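Local coordinates for Blr6230 protein (PDB 5NGG) that probably hydrolyses beta-lactam antibiotics as a zinc-dependent subclass B3 metallo-beta-lactamase, using a dinuclear zinc site, at residues I47-Y58 with L239-Q249. Sequence-based numbering, arbitrary orientation.
Sequences IYYVGTDGIAVY and LGPHPEVYGMQ. With ZN (zinc ion), chain C.
Y58 carries its CG beside the backbone N (chi1 -48°) and Y246 holds its own between N and the carbonyl carbon (chi1 60°); these torsions send the two rings at each other from opposite directions until their hydroxyls meet. The contact lies between the two beta-sheets of the metallo-beta-lactamase alpha-beta/beta-alpha fold: 47-49 and 58-62 belong to one sheet, 237-239 to the other. Y246 OH donates to Y58 OH at 2.7 Å, and Y58 OH in turn donates to G240 O at 2.7 Å, in the carbonyl plane and on a lone pair, so a directed chain ties two buried phenols to the backbone. Beside the Y58 ring, L239 CD1 meets I47 CG2 tip to tip at 4.2 Å.

Y49 is covered by M248, whose chain bends at chi2 and chi3: CE lies over the ring face, 4.0 Å from its centroid, a CH-pi contact, with SD farther out above the same face, a Met-aromatic contact. Y49 OH donates to T52 O and probably helps hold the turn leading to G54.

That turn reaches the active site. H242, a ligand of one zinc with D105 and H106, places NE2 2.1 Å from the metal; its ND1 donates to G54 O at 2.8 Å, nearly straight (172°). G54 O lies in the imidazole plane and ND1 in the plane of the carbonyl, consistent with carbonyl and zinc together holding the imidazole's rotation. P243 CD packs against G54. Q249 NE2 donates to D53 OD1 at 3.1 Å, from above the carboxylate plane, amide and carboxylate nearly perpendicular.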
# COMPACT_ATOMS: atom_id res chain seq x y z
N ILE A 47 -7.04 13.70 1.51
CA ILE A 47 -5.99 12.74 1.18
C ILE A 47 -4.85 13.48 0.47
O ILE A 47 -5.07 14.11 -0.57
CB ILE A 47 -6.48 11.59 0.29
CG1 ILE A 47 -7.62 10.81 0.95
CG2 ILE A 47 -5.32 10.66 -0.05
CD1 ILE A 47 -8.29 9.80 0.06
N TYR A 48 -3.64 13.35 1.04
CA TYR A 48 -2.45 14.05 0.56
C TYR A 48 -1.37 13.01 0.23
O TYR A 48 -1.13 12.09 1.02
CB TYR A 48 -1.90 15.02 1.62
CG TYR A 48 -2.87 16.12 2.00
CD1 TYR A 48 -3.96 15.86 2.83
CD2 TYR A 48 -2.72 17.42 1.50
CE1 TYR A 48 -4.87 16.86 3.15
CE2 TYR A 48 -3.63 18.42 1.83
CZ TYR A 48 -4.69 18.14 2.65
OH TYR A 48 -5.61 19.13 2.96
N TYR A 49 -0.71 13.19 -0.91
CA TYR A 49 0.41 12.32 -1.32
C TYR A 49 1.70 12.87 -0.74
O TYR A 49 2.01 14.04 -0.95
CB TYR A 49 0.50 12.27 -2.85
CG TYR A 49 1.48 11.26 -3.37
CD1 TYR A 49 2.85 11.56 -3.47
CD2 TYR A 49 1.07 10.00 -3.76
CE1 TYR A 49 3.77 10.62 -3.93
CE2 TYR A 49 2.00 9.06 -4.24
CZ TYR A 49 3.34 9.36 -4.31
OH TYR A 49 4.18 8.37 -4.77
N VAL A 50 2.46 12.04 -0.01
CA VAL A 50 3.74 12.42 0.62
C VAL A 50 4.84 11.38 0.34
O VAL A 50 5.86 11.34 1.04
CB VAL A 50 3.61 12.69 2.14
CG1 VAL A 50 2.70 13.88 2.40
CG2 VAL A 50 3.09 11.46 2.88
N GLY A 51 4.63 10.53 -0.68
CA GLY A 51 5.59 9.47 -0.99
C GLY A 51 6.74 9.93 -1.88
O GLY A 51 7.05 11.12 -2.02
N THR A 52 7.39 8.94 -2.48
CA THR A 52 8.52 9.14 -3.36
C THR A 52 8.04 9.00 -4.80
O THR A 52 6.85 8.80 -5.07
CB THR A 52 9.65 8.13 -3.05
OG1 THR A 52 9.22 6.85 -3.46
CG2 THR A 52 10.01 8.12 -1.56
N ASP A 53 8.98 9.08 -5.75
CA ASP A 53 8.62 8.83 -7.13
C ASP A 53 8.16 7.39 -7.43
O ASP A 53 7.50 7.16 -8.43
CB ASP A 53 9.79 9.27 -8.03
CG ASP A 53 9.47 9.25 -9.48
OD1 ASP A 53 8.33 9.62 -9.86
OD2 ASP A 53 10.38 8.89 -10.26
N GLY A 54 8.52 6.44 -6.56
CA GLY A 54 8.22 5.04 -6.79
C GLY A 54 7.47 4.33 -5.70
O GLY A 54 7.07 3.19 -5.95
N ILE A 55 7.25 4.96 -4.54
CA ILE A 55 6.52 4.35 -3.42
C ILE A 55 5.52 5.40 -2.93
O ILE A 55 5.89 6.52 -2.61
CB ILE A 55 7.45 3.93 -2.26
CG1 ILE A 55 8.38 2.80 -2.70
CG2 ILE A 55 6.60 3.50 -1.05
CD1 ILE A 55 9.51 2.52 -1.75
N ALA A 56 4.25 5.02 -2.89
CA ALA A 56 3.17 5.95 -2.49
C ALA A 56 2.94 5.88 -0.99
O ALA A 56 2.78 4.79 -0.43
CB ALA A 56 1.90 5.57 -3.24
N VAL A 57 2.88 7.05 -0.37
CA VAL A 57 2.60 7.23 1.06
C VAL A 57 1.58 8.35 1.13
O VAL A 57 1.68 9.29 0.33
CB VAL A 57 3.90 7.60 1.84
CG1 VAL A 57 3.58 7.81 3.33
CG2 VAL A 57 4.96 6.52 1.65
N TYR A 58 0.65 8.27 2.07
CA TYR A 58 -0.40 9.28 2.15
C TYR A 58 -0.59 9.74 3.59
O TYR A 58 -0.42 8.99 4.54
CB TYR A 58 -1.74 8.75 1.63
CG TYR A 58 -1.66 8.04 0.31
CD1 TYR A 58 -1.31 6.70 0.25
CD2 TYR A 58 -1.94 8.69 -0.89
CE1 TYR A 58 -1.21 6.03 -0.96
CE2 TYR A 58 -1.88 8.02 -2.10
CZ TYR A 58 -1.51 6.69 -2.13
OH TYR A 58 -1.44 6.04 -3.35
N LEU A 239 -6.33 4.09 -5.51
CA LEU A 239 -4.99 4.43 -5.03
C LEU A 239 -4.28 3.11 -4.72
O LEU A 239 -4.86 2.04 -4.74
CB LEU A 239 -5.06 5.34 -3.81
CG LEU A 239 -5.81 6.67 -4.00
CD1 LEU A 239 -5.88 7.47 -2.72
CD2 LEU A 239 -5.14 7.49 -5.07
N GLY A 240 -3.00 3.19 -4.41
CA GLY A 240 -2.22 2.01 -4.12
C GLY A 240 -0.87 2.35 -3.56
O GLY A 240 -0.51 3.53 -3.45
N PRO A 241 -0.07 1.33 -3.22
CA PRO A 241 1.18 1.59 -2.49
C PRO A 241 2.38 1.91 -3.38
O PRO A 241 3.44 2.24 -2.86
CB PRO A 241 1.37 0.34 -1.66
CG PRO A 241 0.69 -0.72 -2.40
CD PRO A 241 -0.40 -0.10 -3.23
N HIS A 242 2.19 1.85 -4.71
CA HIS A 242 3.15 2.34 -5.69
C HIS A 242 2.36 3.19 -6.66
O HIS A 242 1.24 2.82 -7.04
CB HIS A 242 3.85 1.17 -6.41
CG HIS A 242 4.71 0.35 -5.52
ND1 HIS A 242 5.99 0.72 -5.13
CD2 HIS A 242 4.49 -0.84 -4.92
CE1 HIS A 242 6.50 -0.21 -4.34
NE2 HIS A 242 5.61 -1.18 -4.20
N PRO A 243 2.94 4.32 -7.12
CA PRO A 243 2.17 5.21 -8.00
C PRO A 243 1.76 4.59 -9.34
O PRO A 243 0.77 5.01 -9.93
CB PRO A 243 3.07 6.45 -8.12
CG PRO A 243 4.40 6.04 -7.62
CD PRO A 243 4.24 4.88 -6.73
N GLU A 244 2.53 3.60 -9.78
CA GLU A 244 2.26 2.84 -10.99
C GLU A 244 0.91 2.13 -10.97
O GLU A 244 0.31 1.94 -12.05
CB GLU A 244 3.40 1.85 -11.22
CG GLU A 244 4.71 2.54 -11.55
CD GLU A 244 5.62 2.81 -10.35
OE1 GLU A 244 5.19 2.88 -9.17
OE2 GLU A 244 6.83 2.99 -10.61
N VAL A 245 0.40 1.81 -9.78
CA VAL A 245 -0.92 1.15 -9.63
C VAL A 245 -2.03 1.96 -10.31
O VAL A 245 -2.98 1.40 -10.83
CB VAL A 245 -1.26 0.92 -8.13
CG1 VAL A 245 -2.73 0.57 -7.88
CG2 VAL A 245 -0.36 -0.14 -7.51
N TYR A 246 -1.91 3.29 -10.27
CA TYR A 246 -2.98 4.17 -10.69
C TYR A 246 -2.50 5.32 -11.57
O TYR A 246 -3.22 6.28 -11.75
CB TYR A 246 -3.80 4.65 -9.48
CG TYR A 246 -3.03 5.43 -8.45
CD1 TYR A 246 -2.22 4.77 -7.52
CD2 TYR A 246 -3.09 6.82 -8.39
CE1 TYR A 246 -1.51 5.48 -6.56
CE2 TYR A 246 -2.40 7.52 -7.40
CZ TYR A 246 -1.59 6.86 -6.50
OH TYR A 246 -0.92 7.58 -5.53
N GLY A 247 -1.30 5.23 -12.14
CA GLY A 247 -0.82 6.25 -13.04
C GLY A 247 -0.81 7.62 -12.39
O GLY A 247 -1.28 8.59 -12.96
N MET A 248 -0.22 7.68 -11.19
CA MET A 248 -0.27 8.90 -10.38
C MET A 248 0.29 10.14 -11.08
O MET A 248 -0.35 11.19 -11.06
CB MET A 248 0.49 8.67 -9.07
CG MET A 248 0.45 9.84 -8.09
SD MET A 248 1.74 11.09 -8.35
CE MET A 248 3.19 10.18 -7.81
N GLN A 249 1.46 10.01 -11.69
CA GLN A 249 2.17 11.19 -12.18
C GLN A 249 1.38 11.83 -13.32
O GLN A 249 1.29 13.05 -13.45
CB GLN A 249 3.60 10.78 -12.59
CG GLN A 249 4.50 10.31 -11.44
CD GLN A 249 4.49 8.79 -11.12
OE1 GLN A 249 3.45 8.07 -11.31
NE2 GLN A 249 5.63 8.30 -10.57
ZN ZN C . 5.76 -2.66 -2.71
O HOH W 1 7.80 1.94 -8.12
O HOH W 2 6.29 -4.55 -2.06